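Side-chain contacts in regulatory protein PcrH (Pseudomonas aeruginosa, PDB 2XCB), which binds the chaperone-binding region of the translocator PopD, probably as a type III secretion chaperone with a tetratricopeptide-repeat groove: residues A[27-32]-A[58-63]; A[42-47]-A[52-57]. All blocks are in the same frame, centred on the assembly; numbering follows the deposited sequence.

Contact 1: residues A[27-32]-A[58-63]; sequences NQYQAG and LGACRQ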
ATOM      1  N   ASN A  27      -1.310 -10.424  -2.095  1.00 32.46           N
ATOM      2  CA  ASN A  27      -0.532 -10.954  -3.212  1.00 33.88           C
ATOM      3  C   ASN A  27       0.919 -11.168  -2.840  1.00 32.68           C
ATOM      4  O   ASN A  27       1.494 -12.219  -3.169  1.00 32.85           O
ATOM      5  CB  ASN A  27      -0.720 -10.121  -4.511  1.00 34.29           C
ATOM      6  CG  ASN A  27      -2.101 -10.304  -5.118  1.00 35.16           C
ATOM      7  OD1 ASN A  27      -2.743 -11.341  -4.955  1.00 37.60           O
ATOM      8  ND2 ASN A  27      -2.585  -9.274  -5.784  1.00 39.37           N
ATOM      9  N   GLN A  28       1.477 -10.225  -2.101  1.00 31.44           N
ATOM     10  CA  GLN A  28       2.825 -10.379  -1.566  1.00 32.56           C
ATOM     11  C   GLN A  28       2.932 -11.608  -0.634  1.00 32.70           C
ATOM     12  O   GLN A  28       3.929 -12.381  -0.699  1.00 32.51           O
ATOM     13  CB  GLN A  28       3.299  -9.102  -0.884  1.00 32.67           C
ATOM     14  CG  GLN A  28       3.369  -7.905  -1.848  1.00 34.10           C
ATOM     15  CD  GLN A  28       4.149  -8.219  -3.120  1.00 36.79           C
ATOM     16  OE1 GLN A  28       3.619  -8.753  -4.087  1.00 42.49           O
ATOM     17  NE2 GLN A  28       5.406  -7.873  -3.118  1.00 38.01           N
ATOM     18  N   TYR A  29       1.889 -11.802   0.193  1.00 31.16           N
ATOM     19  CA  TYR A  29       1.779 -13.020   1.001  1.00 29.27           C
ATOM     20  C   TYR A  29       1.792 -14.294   0.164  1.00 29.45           C
ATOM     21  O   TYR A  29       2.574 -15.189   0.472  1.00 26.24           O
ATOM     22  CB  TYR A  29       0.532 -12.990   1.918  1.00 29.32           C
ATOM     23  CG  TYR A  29       0.459 -14.200   2.831  1.00 25.64           C
ATOM     24  CD1 TYR A  29       1.272 -14.297   3.974  1.00 23.94           C
ATOM     25  CD2 TYR A  29      -0.380 -15.253   2.535  1.00 29.53           C
ATOM     26  CE1 TYR A  29       1.218 -15.452   4.794  1.00 23.65           C
ATOM     27  CE2 TYR A  29      -0.459 -16.370   3.340  1.00 28.06           C
ATOM     28  CZ  TYR A  29       0.308 -16.450   4.481  1.00 30.59           C
ATOM     29  OH  TYR A  29       0.252 -17.602   5.227  1.00 31.14           O
ATOM     30  N   GLN A  30       0.933 -14.381  -0.873  1.00 29.03           N
ATOM     31  CA  GLN A  30       0.908 -15.543  -1.759  1.00 33.12           C
ATOM     32  C   GLN A  30       2.298 -15.821  -2.423  1.00 33.78           C
ATOM     33  O   GLN A  30       2.606 -16.942  -2.754  1.00 35.68           O
ATOM     34  CB  GLN A  30      -0.168 -15.406  -2.882  1.00 33.24           C
ATOM     35  CG  GLN A  30      -1.606 -15.146  -2.414  1.00 36.74           C
ATOM     36  CD  GLN A  30      -2.172 -16.274  -1.554  1.00 42.18           C
ATOM     37  OE1 GLN A  30      -2.526 -17.336  -2.061  1.00 45.73           O
ATOM     38  NE2 GLN A  30      -2.259 -16.046  -0.255  1.00 39.24           N
ATOM     39  N   ALA A  31       3.115 -14.796  -2.630  1.00 33.35           N
ATOM     40  CA  ALA A  31       4.418 -14.951  -3.258  1.00 33.22           C
ATOM     41  C   ALA A  31       5.531 -15.164  -2.193  1.00 34.03           C
ATOM     42  O   ALA A  31       6.715 -15.157  -2.514  1.00 35.21           O
ATOM     43  CB  ALA A  31       4.723 -13.729  -4.121  1.00 33.28           C
ATOM     44  N   GLY A  32       5.164 -15.313  -0.930  1.00 32.19           N
ATOM     45  CA  GLY A  32       6.178 -15.604   0.088  1.00 31.64           C
ATOM     46  C   GLY A  32       7.028 -14.416   0.426  1.00 30.31           C
ATOM     47  O   GLY A  32       8.037 -14.519   1.166  1.00 29.31           O
ATOM     48  N   LEU A  58      -1.696  -9.950   9.085  1.00 16.90           N
ATOM     49  CA  LEU A  58      -0.507  -9.553   9.861  1.00 16.65           C
ATOM     50  C   LEU A  58      -0.025 -10.812  10.601  1.00 17.79           C
ATOM     51  O   LEU A  58       1.201 -11.139  10.629  1.00 18.39           O
ATOM     52  CB  LEU A  58      -0.913  -8.423  10.819  1.00 17.22           C
ATOM     53  CG  LEU A  58       0.160  -7.856  11.779  1.00 14.41           C
ATOM     54  CD1 LEU A  58       1.373  -7.432  10.977  1.00 18.63           C
ATOM     55  CD2 LEU A  58      -0.283  -6.719  12.785  1.00 14.68           C
ATOM     56  N   GLY A  59      -0.944 -11.460  11.337  1.00 16.46           N
ATOM     57  CA  GLY A  59      -0.570 -12.760  12.050  1.00 16.85           C
ATOM     58  C   GLY A  59       0.105 -13.783  11.183  1.00 17.22           C
ATOM     59  O   GLY A  59       1.123 -14.294  11.554  1.00 18.55           O
ATOM     60  N   ALA A  60      -0.448 -14.059   9.988  1.00 16.57           N
ATOM     61  CA  ALA A  60       0.060 -15.070   9.118  1.00 17.86           C
ATOM     62  C   ALA A  60       1.495 -14.713   8.671  1.00 19.75           C
ATOM     63  O   ALA A  60       2.383 -15.597   8.577  1.00 18.90           O
ATOM     64  CB  ALA A  60      -0.886 -15.185   7.933  1.00 17.52           C
ATOM     65  N   CYS A  61       1.747 -13.409   8.410  1.00 19.22           N
ATOM     66  CA  CYS A  61       3.081 -12.970   8.009  1.00 20.10           C
ATOM     67  C   CYS A  61       4.115 -13.181   9.068  1.00 19.74           C
ATOM     68  O   CYS A  61       5.181 -13.676   8.777  1.00 19.44           O
ATOM     69  CB  CYS A  61       3.101 -11.468   7.613  1.00 19.84           C
ATOM     70  SG  CYS A  61       2.234 -11.179   6.160  1.00 23.79           S
ATOM     71  N   ARG A  62       3.771 -12.818  10.291  1.00 19.12           N
ATOM     72  CA  ARG A  62       4.663 -12.980  11.409  1.00 20.30           C
ATOM     73  C   ARG A  62       4.932 -14.485  11.732  1.00 20.70           C
ATOM     74  O   ARG A  62       6.069 -14.904  12.006  1.00 21.73           O
ATOM     75  CB  ARG A  62       4.054 -12.273  12.601  1.00 19.60           C
ATOM     76  CG  ARG A  62       4.177 -10.748  12.469  1.00 21.04           C
ATOM     77  CD  ARG A  62       3.290 -10.044  13.455  1.00 22.87           C
ATOM     78  NE  ARG A  62       3.607  -8.617  13.488  1.00 22.83           N
ATOM     79  CZ  ARG A  62       3.161  -7.736  14.386  1.00 22.90           C
ATOM     80  NH1 ARG A  62       2.275  -8.061  15.345  1.00 18.95           N
ATOM     81  NH2 ARG A  62       3.521  -6.453  14.231  1.00 21.10           N
ATOM     82  N   GLN A  63       3.871 -15.276  11.664  1.00 20.83           N
ATOM     83  CA  GLN A  63       4.021 -16.728  11.787  1.00 21.28           C
ATOM     84  C   GLN A  63       5.054 -17.276  10.799  1.00 22.35           C
ATOM     85  O   GLN A  63       5.945 -18.015  11.206  1.00 20.43           O
ATOM     86  CB  GLN A  63       2.683 -17.467  11.608  1.00 20.20           C
ATOM     87  CG  GLN A  63       2.753 -18.928  12.170  1.00 19.95           C
ATOM     88  CD  GLN A  63       1.414 -19.675  12.064  1.00 22.73           C
ATOM     89  OE1 GLN A  63       0.371 -19.074  12.028  1.00 21.67           O
ATOM     90  NE2 GLN A  63       1.477 -21.011  12.031  1.00 23.79           N
TER
HETATM   91  O   HOH W   1       1.781 -18.051   7.351  1.00 30.33           O
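Tyr29 reaches from the end of helix 15-30 to helix 52-64, and its ring makes every direct side-chain contact here. The apolar part falls on Ala60: Tyr29 CE1 and OH both lie 3.8 Å from Ala60 CB, with CZ hardly farther, so the methyl sits obliquely beside the phenol end of the ring. A Cys sulfur-aromatic contact follows one residue on, where Cys61 SG comes within 3.9 Å of Tyr29 CD1; the line from the ring centroid to SG is 69° off the normal. What sends the ring across is its first torsion, which sets CG opposite the backbone N (chi1 -176°). The all-helical chain is consistent with the tetratricopeptide-repeat fold of this chaperone family, and Tyr29 and Ala60 lie on the side that receives the bound peptide; both pack on an apolar side chain of it. The polar part runs through one water in the ring plane: the water, 2.7 Å from Tyr29 OH, gives a hydrogen to Ala60 O at 2.8 Å. Tyr29 OH is also hydrogen-bonded to the peptide backbone. Past the tyrosine, Gly32 with its positive phi ends the helix in a Schellman motif, Gly32 N bonding to Tyr29 O and Lys33 N to Gln28 O.

Contact 2: residues A[42-47]-A[52-57]; sequences QALCML and ARYFLG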
ATOM      1  N   GLN A  42       0.394  -4.364   8.574  1.00 19.97           N
ATOM      2  CA  GLN A  42       0.586  -3.530   9.697  1.00 21.68           C
ATOM      3  C   GLN A  42      -0.001  -2.165   9.353  1.00 22.10           C
ATOM      4  O   GLN A  42      -0.688  -1.567  10.186  1.00 20.21           O
ATOM      5  CB  GLN A  42       2.080  -3.481  10.052  1.00 23.26           C
ATOM      6  CG  GLN A  42       2.537  -2.381  10.992  1.00 33.25           C
ATOM      7  CD  GLN A  42       2.219  -2.620  12.466  1.00 42.30           C
ATOM      8  OE1 GLN A  42       2.108  -3.751  12.922  1.00 47.72           O
ATOM      9  NE2 GLN A  42       2.089  -1.538  13.215  1.00 44.85           N
ATOM     10  N   ALA A  43       0.182  -1.707   8.096  1.00 22.40           N
ATOM     11  CA  ALA A  43      -0.378  -0.378   7.736  1.00 23.23           C
ATOM     12  C   ALA A  43      -1.889  -0.442   7.846  1.00 21.17           C
ATOM     13  O   ALA A  43      -2.491   0.449   8.422  1.00 20.65           O
ATOM     14  CB  ALA A  43       0.053   0.059   6.279  1.00 22.31           C
ATOM     15  N   LEU A  44      -2.501  -1.459   7.197  1.00 21.90           N
ATOM     16  CA  LEU A  44      -3.923  -1.598   7.203  1.00 20.87           C
ATOM     17  C   LEU A  44      -4.571  -1.742   8.607  1.00 20.44           C
ATOM     18  O   LEU A  44      -5.583  -1.080   8.849  1.00 19.23           O
ATOM     19  CB  LEU A  44      -4.354  -2.732   6.312  1.00 21.68           C
ATOM     20  CG  LEU A  44      -4.138  -2.511   4.817  1.00 23.10           C
ATOM     21  CD1 LEU A  44      -4.048  -3.854   4.233  1.00 23.71           C
ATOM     22  CD2 LEU A  44      -5.303  -1.670   4.162  1.00 25.11           C
ATOM     23  N   CYS A  45      -3.995  -2.569   9.497  1.00 20.21           N
ATOM     24  CA  CYS A  45      -4.356  -2.615  10.935  1.00 21.83           C
ATOM     25  C   CYS A  45      -4.302  -1.224  11.651  1.00 23.31           C
ATOM     26  O   CYS A  45      -5.062  -0.950  12.623  1.00 21.81           O
ATOM     27  CB  CYS A  45      -3.423  -3.590  11.688  1.00 21.60           C
ATOM     28  SG  CYS A  45      -3.675  -5.331  11.196  1.00 21.38           S
ATOM     29  N   MET A  46      -3.407  -0.355  11.210  1.00 23.19           N
ATOM     30  CA  MET A  46      -3.445   1.067  11.700  1.00 23.95           C
ATOM     31  C   MET A  46      -4.589   1.896  11.114  1.00 23.03           C
ATOM     32  O   MET A  46      -5.193   2.709  11.782  1.00 23.37           O
ATOM     33  CB  MET A  46      -2.088   1.768  11.424  1.00 24.61           C
ATOM     34  CG  MET A  46      -1.000   1.051  12.199  1.00 32.05           C
ATOM     35  SD  MET A  46       0.634   1.726  12.090  1.00 44.08           S
ATOM     36  CE  MET A  46       1.293   1.105  10.575  1.00 45.56           C
ATOM     37  N   LEU A  47      -4.841   1.726   9.834  1.00 21.55           N
ATOM     38  CA  LEU A  47      -5.873   2.423   9.113  1.00 22.29           C
ATOM     39  C   LEU A  47      -7.277   1.969   9.446  1.00 23.63           C
ATOM     40  O   LEU A  47      -8.221   2.736   9.305  1.00 22.01           O
ATOM     41  CB  LEU A  47      -5.660   2.162   7.575  1.00 21.49           C
ATOM     42  CG  LEU A  47      -4.436   2.912   7.005  1.00 25.32           C
ATOM     43  CD1 LEU A  47      -4.192   2.625   5.573  1.00 26.53           C
ATOM     44  CD2 LEU A  47      -4.612   4.411   7.277  1.00 30.67           C
ATOM     45  N   ALA A  52     -11.105  -7.773  10.714  1.00 22.07           N
ATOM     46  CA  ALA A  52     -10.366  -9.003  11.090  1.00 21.57           C
ATOM     47  C   ALA A  52      -9.423  -9.537   9.975  1.00 20.54           C
ATOM     48  O   ALA A  52      -8.396 -10.124  10.275  1.00 20.11           O
ATOM     49  CB  ALA A  52     -11.352 -10.122  11.584  1.00 20.88           C
ATOM     50  N   ARG A  53      -9.783  -9.393   8.702  1.00 19.73           N
ATOM     51  CA  ARG A  53      -8.871  -9.844   7.647  1.00 21.41           C
ATOM     52  C   ARG A  53      -7.462  -9.284   7.789  1.00 19.50           C
ATOM     53  O   ARG A  53      -6.439 -10.001   7.517  1.00 21.16           O
ATOM     54  CB  ARG A  53      -9.378  -9.544   6.227  1.00 21.48           C
ATOM     55  CG  ARG A  53     -10.824  -9.951   5.902  1.00 26.01           C
ATOM     56  CD  ARG A  53     -11.372  -9.356   4.486  1.00 26.58           C
ATOM     57  NE  ARG A  53     -11.355  -7.892   4.524  1.00 28.47           N
ATOM     58  CZ  ARG A  53     -11.283  -7.086   3.468  1.00 32.03           C
ATOM     59  NH1 ARG A  53     -11.257  -7.579   2.222  1.00 31.67           N
ATOM     60  NH2 ARG A  53     -11.263  -5.780   3.676  1.00 30.71           N
ATOM     61  N   TYR A  54      -7.370  -8.030   8.193  1.00 18.16           N
ATOM     62  CA  TYR A  54      -6.037  -7.385   8.269  1.00 17.51           C
ATOM     63  C   TYR A  54      -5.199  -8.022   9.389  1.00 17.80           C
ATOM     64  O   TYR A  54      -3.974  -8.090   9.315  1.00 18.21           O
ATOM     65  CB  TYR A  54      -6.140  -5.864   8.542  1.00 17.45           C
ATOM     66  CG  TYR A  54      -6.968  -5.113   7.523  1.00 17.86           C
ATOM     67  CD1 TYR A  54      -7.245  -5.692   6.287  1.00 20.49           C
ATOM     68  CD2 TYR A  54      -7.464  -3.825   7.783  1.00 19.01           C
ATOM     69  CE1 TYR A  54      -8.056  -4.997   5.308  1.00 23.26           C
ATOM     70  CE2 TYR A  54      -8.288  -3.117   6.792  1.00 19.98           C
ATOM     71  CZ  TYR A  54      -8.531  -3.729   5.582  1.00 23.83           C
ATOM     72  OH  TYR A  54      -9.299  -3.071   4.644  1.00 25.04           O
ATOM     73  N   PHE A  55      -5.867  -8.473  10.443  1.00 19.14           N
ATOM     74  CA  PHE A  55      -5.122  -9.009  11.631  1.00 18.46           C
ATOM     75  C   PHE A  55      -4.694 -10.452  11.401  1.00 19.22           C
ATOM     76  O   PHE A  55      -3.638 -10.905  11.905  1.00 19.55           O
ATOM     77  CB  PHE A  55      -5.956  -8.833  12.902  1.00 18.62           C
ATOM     78  CG  PHE A  55      -6.155  -7.359  13.242  1.00 19.23           C
ATOM     79  CD1 PHE A  55      -5.160  -6.642  13.919  1.00 18.07           C
ATOM     80  CD2 PHE A  55      -7.263  -6.685  12.801  1.00 15.86           C
ATOM     81  CE1 PHE A  55      -5.298  -5.227  14.158  1.00 17.38           C
ATOM     82  CE2 PHE A  55      -7.402  -5.274  13.050  1.00 19.46           C
ATOM     83  CZ  PHE A  55      -6.450  -4.572  13.708  1.00 17.88           C
ATOM     84  N   LEU A  56      -5.546 -11.164  10.662  1.00 17.54           N
ATOM     85  CA  LEU A  56      -5.269 -12.513  10.094  1.00 17.37           C
ATOM     86  C   LEU A  56      -4.075 -12.393   9.210  1.00 17.68           C
ATOM     87  O   LEU A  56      -3.121 -13.161   9.323  1.00 18.09           O
ATOM     88  CB  LEU A  56      -6.499 -13.081   9.301  1.00 17.23           C
ATOM     89  CG  LEU A  56      -6.244 -14.580   8.951  1.00 19.36           C
ATOM     90  CD1 LEU A  56      -6.029 -15.408  10.243  1.00 18.48           C
ATOM     91  CD2 LEU A  56      -7.352 -15.151   8.094  1.00 20.19           C
ATOM     92  N   GLY A  57      -4.104 -11.427   8.285  1.00 18.26           N
ATOM     93  CA  GLY A  57      -2.932 -11.188   7.387  1.00 17.40           C
ATOM     94  C   GLY A  57      -1.609 -10.878   8.142  1.00 17.76           C
ATOM     95  O   GLY A  57      -0.547 -11.529   7.902  1.00 16.90           O
TER
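Cys45 and Leu44, neighbours on helix 34-47, each meet one aromatic ring of helix 52-64, Phe55 and Tyr54 respectively. The two successive helices pack antiparallel, as neighbouring helices do in the tetratricopeptide-repeat superhelix expected for this chaperone family: the short segments run at 151° to each other with their axes 8.7 Å apart, and only four residues separate them in sequence. The tight part lies at Cys45. Its SG sits over one face of the Phe55 ring, 3.5 Å from the centroid and 21° off the normal, a sulfur-aromatic contact displaced toward the rim at CD1 and CE1. Cys45 CB follows the sulfur onto the same ring, 3.5 Å from Phe55 CE1. With SG beside its backbone N (chi1 -68°) and so anti to the carbonyl carbon, Cys45 SG also packs near Tyr54 O and CB, at 3.4 and 3.7 Å, with no hydrogen bond across the segments. Beside it, Leu44 CB stands over one face of the Tyr54 ring in a CH-pi contact, 3.8 Å from the centroid. The two side chains cross at about a right angle, and the branch end of Leu44 is looser on the ring, CD2 coming no nearer than 4.1 Å to Tyr54 CZ. Leu18 of helix 15-30 packs against both Leu44 and Tyr54, while Tyr77 of helix 68-81 meets the Phe55 ring. On the outer side of helix 34-47 nothing reaches across: Met46 is exposed, its bond to CB directed away from helix 52-64, and it packs with Gln42 on Met9 of the second subunit. Between Leu44 and Tyr54, Tyr54 CD2 lies 3.5 Å from the backbone oxygen of Leu44.

Helix 52-64 serves both contacts: its first half faces helix 34-47 in contact 2, its second half faces helix 15-30 in contact 1, and the two centres lie 12 Å apart. Along the chain contact 2 is nested within contact 1, since helix 34-47 follows helix 15-30 and turns back into helix 52-64. They also touch directly, Leu58 packing on Cys45 and Gln42, and Arg62 on Gln42. Three successive helices are thus joined into one body. Both contacts have residues at the bound peptide (Tyr29, Ala60 and Gln63; Arg53 and Leu56) and both reach the second subunit (Gln28; Gln42, Ala43 and Met46), consistent with a chaperone that presents a groove to its translocator.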